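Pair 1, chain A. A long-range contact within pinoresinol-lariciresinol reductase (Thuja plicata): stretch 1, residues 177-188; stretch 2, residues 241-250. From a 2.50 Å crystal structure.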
# COMPACT_ATOMS: atom_id res chain seq x y z
N PRO A 177 20.47 -1.41 24.38
CA PRO A 177 20.18 -0.36 25.35
C PRO A 177 21.37 0.59 25.34
O PRO A 177 22.51 0.13 25.37
CB PRO A 177 19.99 -1.11 26.64
CG PRO A 177 19.98 -2.59 26.30
CD PRO A 177 20.88 -2.62 25.09
N PRO A 178 21.17 1.90 25.19
CA PRO A 178 22.26 2.85 25.04
C PRO A 178 22.87 3.42 26.32
O PRO A 178 22.16 3.69 27.28
CB PRO A 178 21.68 3.91 24.14
CG PRO A 178 20.25 3.98 24.61
CD PRO A 178 19.92 2.51 24.76
N ARG A 179 24.20 3.58 26.32
CA ARG A 179 24.89 4.28 27.39
C ARG A 179 24.73 5.80 27.19
O ARG A 179 24.50 6.30 26.07
CB ARG A 179 26.38 3.90 27.38
CG ARG A 179 27.10 4.40 28.65
CD ARG A 179 28.52 3.90 28.83
NE ARG A 179 28.56 2.50 29.21
CZ ARG A 179 29.52 1.68 28.76
NH1 ARG A 179 30.49 2.13 27.95
NH2 ARG A 179 29.52 0.41 29.13
N ASP A 180 24.82 6.50 28.35
CA ASP A 180 24.68 7.95 28.57
C ASP A 180 23.23 8.41 28.52
O ASP A 180 22.68 8.64 29.60
CB ASP A 180 25.47 8.83 27.54
CG ASP A 180 27.00 8.80 27.57
OD1 ASP A 180 27.61 9.87 27.67
OD2 ASP A 180 27.57 7.72 27.46
N LYS A 181 22.56 8.55 27.36
CA LYS A 181 21.19 9.07 27.26
C LYS A 181 20.12 8.03 27.05
O LYS A 181 20.39 6.86 26.77
CB LYS A 181 21.00 10.01 26.10
CG LYS A 181 21.84 11.25 26.03
CD LYS A 181 22.13 11.47 24.54
CE LYS A 181 23.17 10.46 24.05
NZ LYS A 181 23.43 10.72 22.65
N VAL A 182 18.89 8.54 27.16
CA VAL A 182 17.66 7.85 26.83
C VAL A 182 16.63 8.93 26.63
O VAL A 182 16.48 9.82 27.47
CB VAL A 182 17.06 6.89 27.93
CG1 VAL A 182 17.63 5.49 27.75
CG2 VAL A 182 17.35 7.42 29.33
N LEU A 183 15.95 8.90 25.49
CA LEU A 183 14.87 9.83 25.22
C LEU A 183 13.61 9.20 25.83
O LEU A 183 13.37 8.00 25.63
CB LEU A 183 14.76 10.00 23.70
CG LEU A 183 14.15 11.27 23.03
CD1 LEU A 183 15.14 11.83 21.99
CD2 LEU A 183 12.88 10.94 22.27
N ILE A 184 12.85 9.93 26.69
CA ILE A 184 11.59 9.42 27.25
C ILE A 184 10.40 10.19 26.66
O ILE A 184 10.44 11.36 26.30
CB ILE A 184 11.54 9.51 28.82
CG1 ILE A 184 12.62 8.67 29.48
CG2 ILE A 184 10.21 8.95 29.32
CD1 ILE A 184 12.40 8.37 30.98
N TYR A 185 9.30 9.47 26.52
CA TYR A 185 8.15 10.04 25.88
C TYR A 185 7.21 10.54 26.96
O TYR A 185 6.50 9.83 27.66
CB TYR A 185 7.54 8.94 24.99
CG TYR A 185 8.60 8.46 23.99
CD1 TYR A 185 9.15 7.18 24.12
CD2 TYR A 185 9.08 9.34 23.01
CE1 TYR A 185 10.20 6.78 23.29
CE2 TYR A 185 10.10 8.94 22.16
CZ TYR A 185 10.66 7.67 22.32
OH TYR A 185 11.76 7.32 21.57
N GLY A 186 7.38 11.84 27.12
CA GLY A 186 6.56 12.63 28.02
C GLY A 186 6.98 12.49 29.46
O GLY A 186 7.89 13.15 29.96
N ASP A 187 6.21 11.62 30.08
CA ASP A 187 6.38 11.27 31.47
C ASP A 187 7.12 9.96 31.57
O ASP A 187 8.04 9.81 32.35
CB ASP A 187 4.99 11.17 32.15
CG ASP A 187 3.88 10.35 31.46
OD1 ASP A 187 2.85 10.15 32.10
OD2 ASP A 187 4.00 9.93 30.30
N GLY A 188 6.71 9.02 30.71
CA GLY A 188 7.22 7.66 30.72
C GLY A 188 6.55 6.88 31.84
O GLY A 188 7.18 6.00 32.41
N GLU A 241 24.12 -1.27 36.29
CA GLU A 241 24.53 -0.52 37.46
C GLU A 241 25.01 0.84 36.99
O GLU A 241 26.15 1.25 37.20
CB GLU A 241 25.65 -1.23 38.22
CG GLU A 241 25.26 -2.59 38.76
CD GLU A 241 26.43 -3.25 39.45
OE1 GLU A 241 26.44 -3.27 40.67
OE2 GLU A 241 27.33 -3.72 38.76
N GLN A 242 24.12 1.51 36.26
CA GLN A 242 24.42 2.85 35.82
C GLN A 242 23.15 3.63 35.63
O GLN A 242 22.14 3.11 35.17
CB GLN A 242 25.23 2.83 34.50
CG GLN A 242 24.61 2.25 33.24
CD GLN A 242 25.63 2.11 32.13
OE1 GLN A 242 26.36 1.11 32.03
NE2 GLN A 242 25.71 3.12 31.27
N ASN A 243 23.21 4.89 36.05
CA ASN A 243 22.10 5.80 35.89
C ASN A 243 22.34 6.72 34.68
O ASN A 243 23.29 7.51 34.58
CB ASN A 243 21.93 6.62 37.16
CG ASN A 243 20.63 7.41 37.26
OD1 ASN A 243 19.85 7.17 38.19
ND2 ASN A 243 20.31 8.36 36.38
N LEU A 244 21.40 6.57 33.74
CA LEU A 244 21.35 7.35 32.53
C LEU A 244 20.80 8.76 32.73
O LEU A 244 20.19 9.14 33.73
CB LEU A 244 20.52 6.55 31.56
CG LEU A 244 21.07 5.41 30.68
CD1 LEU A 244 22.22 4.65 31.29
CD2 LEU A 244 19.89 4.49 30.46
N ASP A 245 21.10 9.54 31.69
CA ASP A 245 20.76 10.93 31.61
C ASP A 245 19.63 11.16 30.62
O ASP A 245 19.73 11.27 29.39
CB ASP A 245 22.03 11.69 31.24
CG ASP A 245 23.07 11.72 32.36
OD1 ASP A 245 23.79 10.74 32.56
OD2 ASP A 245 23.15 12.74 33.04
N LYS A 246 18.53 11.23 31.35
CA LYS A 246 17.17 11.42 30.89
C LYS A 246 16.84 12.77 30.29
O LYS A 246 17.31 13.80 30.77
CB LYS A 246 16.26 11.12 32.08
CG LYS A 246 16.52 9.71 32.54
CD LYS A 246 15.65 9.37 33.71
CE LYS A 246 16.52 8.79 34.81
NZ LYS A 246 17.31 7.68 34.31
N ILE A 247 16.01 12.78 29.24
CA ILE A 247 15.72 14.00 28.50
C ILE A 247 14.23 14.38 28.47
O ILE A 247 13.89 15.52 28.81
CB ILE A 247 16.27 13.86 27.05
CG1 ILE A 247 17.56 13.03 26.91
CG2 ILE A 247 16.57 15.27 26.57
CD1 ILE A 247 18.91 13.61 27.41
N TYR A 248 13.35 13.42 28.11
CA TYR A 248 11.88 13.52 27.99
C TYR A 248 11.40 14.39 26.82
O TYR A 248 11.99 15.43 26.50
CB TYR A 248 11.22 14.05 29.28
CG TYR A 248 11.49 13.24 30.56
CD1 TYR A 248 12.76 13.29 31.13
CD2 TYR A 248 10.52 12.44 31.18
CE1 TYR A 248 13.07 12.57 32.28
CE2 TYR A 248 10.82 11.70 32.34
CZ TYR A 248 12.11 11.77 32.88
OH TYR A 248 12.49 11.07 34.00
N ILE A 249 10.32 13.98 26.13
CA ILE A 249 9.80 14.67 24.95
C ILE A 249 8.27 14.63 24.88
O ILE A 249 7.71 13.76 25.52
CB ILE A 249 10.50 14.02 23.74
CG1 ILE A 249 10.50 15.04 22.64
CG2 ILE A 249 9.83 12.73 23.29
CD1 ILE A 249 11.44 14.71 21.47
N SER A 250 7.54 15.44 24.10
CA SER A 250 6.07 15.52 24.15
C SER A 250 5.28 15.45 22.84
O SER A 250 5.88 15.30 21.78
CB SER A 250 5.70 16.80 24.89
OG SER A 250 6.29 17.94 24.26

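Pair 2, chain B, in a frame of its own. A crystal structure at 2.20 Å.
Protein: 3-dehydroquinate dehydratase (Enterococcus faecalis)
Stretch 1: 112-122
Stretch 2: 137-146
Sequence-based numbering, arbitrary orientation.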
# COMPACT_ATOMS: atom_id res chain seq x y z
N ALA B 112 -36.07 4.42 3.97
CA ALA B 112 -35.45 3.89 2.77
C ALA B 112 -33.97 3.60 3.02
O ALA B 112 -33.25 4.45 3.56
CB ALA B 112 -35.62 4.86 1.60
N LEU B 113 -33.53 2.40 2.65
CA LEU B 113 -32.14 1.99 2.85
C LEU B 113 -31.88 0.63 2.22
O LEU B 113 -32.78 -0.18 2.11
CB LEU B 113 -31.79 1.95 4.34
CG LEU B 113 -32.56 1.00 5.25
CD1 LEU B 113 -31.60 0.13 6.01
CD2 LEU B 113 -33.47 1.72 6.22
N ASP B 114 -30.64 0.37 1.81
CA ASP B 114 -30.32 -0.89 1.16
C ASP B 114 -29.43 -1.76 2.04
O ASP B 114 -29.49 -2.98 1.97
CB ASP B 114 -29.64 -0.62 -0.18
CG ASP B 114 -30.51 0.21 -1.10
OD1 ASP B 114 -31.66 -0.18 -1.32
OD2 ASP B 114 -30.07 1.28 -1.55
N LEU B 115 -28.62 -1.10 2.87
CA LEU B 115 -27.75 -1.77 3.82
C LEU B 115 -27.87 -1.11 5.18
O LEU B 115 -28.05 0.10 5.29
CB LEU B 115 -26.29 -1.74 3.35
CG LEU B 115 -25.99 -2.27 1.96
CD1 LEU B 115 -25.92 -1.12 0.97
CD2 LEU B 115 -24.70 -3.06 1.99
N LEU B 116 -27.80 -1.93 6.22
CA LEU B 116 -27.89 -1.42 7.58
C LEU B 116 -26.63 -1.78 8.34
O LEU B 116 -26.23 -2.94 8.39
CB LEU B 116 -29.15 -1.97 8.29
CG LEU B 116 -29.45 -1.53 9.73
CD1 LEU B 116 -29.41 -0.01 9.89
CD2 LEU B 116 -30.80 -2.10 10.22
N ASP B 117 -26.02 -0.75 8.93
CA ASP B 117 -24.85 -0.90 9.77
C ASP B 117 -25.26 -1.20 11.23
O ASP B 117 -26.00 -0.44 11.85
CB ASP B 117 -24.00 0.38 9.71
CG ASP B 117 -22.76 0.31 10.60
OD1 ASP B 117 -22.93 0.33 11.84
OD2 ASP B 117 -21.62 0.30 10.08
N ILE B 118 -24.76 -2.31 11.77
CA ILE B 118 -25.02 -2.69 13.15
C ILE B 118 -23.71 -3.09 13.83
O ILE B 118 -22.99 -3.96 13.35
CB ILE B 118 -26.02 -3.85 13.25
CG1 ILE B 118 -27.35 -3.47 12.59
CG2 ILE B 118 -26.23 -4.27 14.72
CD1 ILE B 118 -28.35 -4.59 12.55
N GLU B 119 -23.40 -2.44 14.94
CA GLU B 119 -22.16 -2.74 15.64
C GLU B 119 -22.21 -4.11 16.31
O GLU B 119 -23.15 -4.43 17.03
CB GLU B 119 -21.85 -1.63 16.64
CG GLU B 119 -21.61 -0.32 15.93
CD GLU B 119 -21.38 0.85 16.86
OE1 GLU B 119 -21.44 0.68 18.10
OE2 GLU B 119 -21.15 1.96 16.34
N LEU B 120 -21.19 -4.92 16.02
CA LEU B 120 -21.03 -6.24 16.60
C LEU B 120 -21.32 -6.26 18.10
O LEU B 120 -21.97 -7.17 18.60
CB LEU B 120 -19.61 -6.77 16.34
CG LEU B 120 -19.13 -8.03 17.08
CD1 LEU B 120 -19.90 -9.28 16.65
CD2 LEU B 120 -17.62 -8.24 16.90
N PHE B 121 -20.82 -5.26 18.82
CA PHE B 121 -20.83 -5.23 20.28
C PHE B 121 -22.11 -4.69 20.94
O PHE B 121 -22.22 -4.71 22.09
CB PHE B 121 -19.60 -4.54 20.88
CG PHE B 121 -18.33 -5.31 20.69
CD1 PHE B 121 -17.23 -4.70 20.21
CD2 PHE B 121 -18.26 -6.62 20.95
CE1 PHE B 121 -16.07 -5.39 20.00
CE2 PHE B 121 -17.11 -7.32 20.72
CZ PHE B 121 -16.00 -6.71 20.26
N ALA B 122 -23.05 -4.21 20.16
CA ALA B 122 -24.31 -3.77 20.67
C ALA B 122 -25.05 -4.97 21.15
O ALA B 122 -24.74 -6.03 20.78
CB ALA B 122 -25.12 -3.05 19.62
N ALA B 137 -37.12 -7.34 5.26
CA ALA B 137 -37.40 -6.17 4.41
C ALA B 137 -36.44 -6.05 3.23
O ALA B 137 -36.52 -5.07 2.48
CB ALA B 137 -37.37 -4.88 5.24
N GLY B 138 -35.54 -7.01 3.06
CA GLY B 138 -34.61 -7.01 1.93
C GLY B 138 -33.38 -6.12 2.15
O GLY B 138 -32.66 -5.79 1.21
N ILE B 139 -33.14 -5.74 3.40
CA ILE B 139 -31.97 -4.95 3.72
C ILE B 139 -30.75 -5.82 4.00
O ILE B 139 -30.83 -6.75 4.80
CB ILE B 139 -32.24 -4.06 4.93
CG1 ILE B 139 -33.50 -3.22 4.70
CG2 ILE B 139 -31.03 -3.20 5.21
CD1 ILE B 139 -34.07 -2.61 5.96
N LYS B 140 -29.62 -5.53 3.34
CA LYS B 140 -28.35 -6.21 3.63
C LYS B 140 -27.75 -5.72 4.94
O LYS B 140 -27.76 -4.52 5.23
CB LYS B 140 -27.33 -5.99 2.50
CG LYS B 140 -27.79 -6.38 1.11
CD LYS B 140 -28.13 -7.85 1.02
CE LYS B 140 -28.64 -8.19 -0.38
NZ LYS B 140 -29.24 -9.56 -0.42
N ILE B 141 -27.21 -6.64 5.71
CA ILE B 141 -26.67 -6.29 7.02
C ILE B 141 -25.15 -6.14 7.02
O ILE B 141 -24.41 -7.03 6.59
CB ILE B 141 -27.06 -7.33 8.06
CG1 ILE B 141 -28.58 -7.36 8.19
CG2 ILE B 141 -26.41 -6.98 9.40
CD1 ILE B 141 -29.19 -6.01 8.56
N VAL B 142 -24.68 -5.00 7.53
CA VAL B 142 -23.25 -4.82 7.76
C VAL B 142 -22.99 -4.80 9.26
O VAL B 142 -23.27 -3.80 9.91
CB VAL B 142 -22.68 -3.52 7.13
CG1 VAL B 142 -21.18 -3.42 7.39
CG2 VAL B 142 -22.97 -3.47 5.63
N LEU B 143 -22.48 -5.91 9.80
CA LEU B 143 -22.01 -5.92 11.18
C LEU B 143 -20.62 -5.31 11.18
O LEU B 143 -19.89 -5.44 10.20
CB LEU B 143 -21.99 -7.33 11.79
CG LEU B 143 -23.35 -7.98 12.04
CD1 LEU B 143 -23.26 -9.12 13.05
CD2 LEU B 143 -24.41 -6.96 12.47
N CYS B 144 -20.26 -4.64 12.26
CA CYS B 144 -19.06 -3.84 12.22
C CYS B 144 -18.50 -3.54 13.59
O CYS B 144 -19.21 -3.53 14.60
CB CYS B 144 -19.34 -2.54 11.50
SG CYS B 144 -20.65 -1.66 12.31
N ASN B 145 -17.20 -3.28 13.60
CA ASN B 145 -16.53 -2.90 14.83
C ASN B 145 -15.48 -1.83 14.55
O ASN B 145 -14.80 -1.87 13.53
CB ASN B 145 -15.90 -4.13 15.50
CG ASN B 145 -15.04 -3.76 16.69
OD1 ASN B 145 -13.85 -4.01 16.68
ND2 ASN B 145 -15.65 -3.15 17.70
N HIS B 146 -15.37 -0.87 15.45
CA HIS B 146 -14.39 0.20 15.31
C HIS B 146 -13.65 0.42 16.60
O HIS B 146 -14.26 0.61 17.65
CB HIS B 146 -15.06 1.51 14.91
CG HIS B 146 -15.82 1.42 13.63
ND1 HIS B 146 -17.08 0.88 13.56
CD2 HIS B 146 -15.49 1.79 12.37
CE1 HIS B 146 -17.49 0.91 12.30
NE2 HIS B 146 -16.55 1.47 11.57
O HOH W 1 -30.51 -4.10 -0.12
O HOH W 2 -18.95 -3.41 17.51

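The sharpest difference between the two pairs lies in how well the same backbone ladder is bonded. In pair 2 every rung is made and only one is weak; in pair 1 one rung is sound, three are weak, and two positions of the ladder have no hydrogen bond at all. Yet the two superpose with an RMSD of 0.7 Å over 14 central residues, and they bury nearly equal areas, 791 and 784 Å². A backbone arrangement can thus be much the same while its hydrogen bonding varies widely.

The common plan is two segments side by side in parallel register, Lys A181 beside Asp A245 matching Leu B115 beside Lys B140. Both ladders begin alike: Asp A245 N donates to Asp A180 O at 2.8 Å, and Lys B140 N donates to Asp B114 O at 2.9 Å. The next rung separates them. Leu B116 N reaches Lys B140 O at 2.8 Å, whereas the matching atoms, Val A182 N and Asp A245 O, stand 3.6 Å apart without a hydrogen bond. Distance alone is no guide to quality: Gly A186 N lies just 2.5 Å from Ile A249 O, but its angle of 120° makes the bond weak, whereas the matching bond from Leu B120 N to Cys B144 O combines 2.8 Å with 160°.

Side chains fill the matched positions in different ways. Leu A244 and Ile B139 nearly coincide, their side-chain centres 0.4 Å apart. Each packs across the contact against an apolar residue, and those two residues also match: Val A182 CG1 meets Leu A244 CD2 at 3.7 Å, and Leu B116 CB meets Ile B139 CG2 at 3.8 Å. At the Ile A184 and Ile B118 position both pairs have an isoleucine, but its partner across the contact differs. In pair 1, Ile A184 CB sits over the face of the Tyr A248 ring, 4.2 Å from its centroid, a CH-pi contact; in pair 2, Ile B118 CB packs against Leu B143 CD2 at 3.6 Å.

The chemistry also differs where Leu A183 and Ile A249 match Asp B117 and Cys B144. Leu A183 CD2 touches Ile A249 CG2 at 3.7 Å, an apolar contact, while Asp B117 OD1 approaches Cys B144 SG to 3.1 Å. Similar backbone frames thus hold an apolar pair in one protein and a carboxylate beside a thiol in the other.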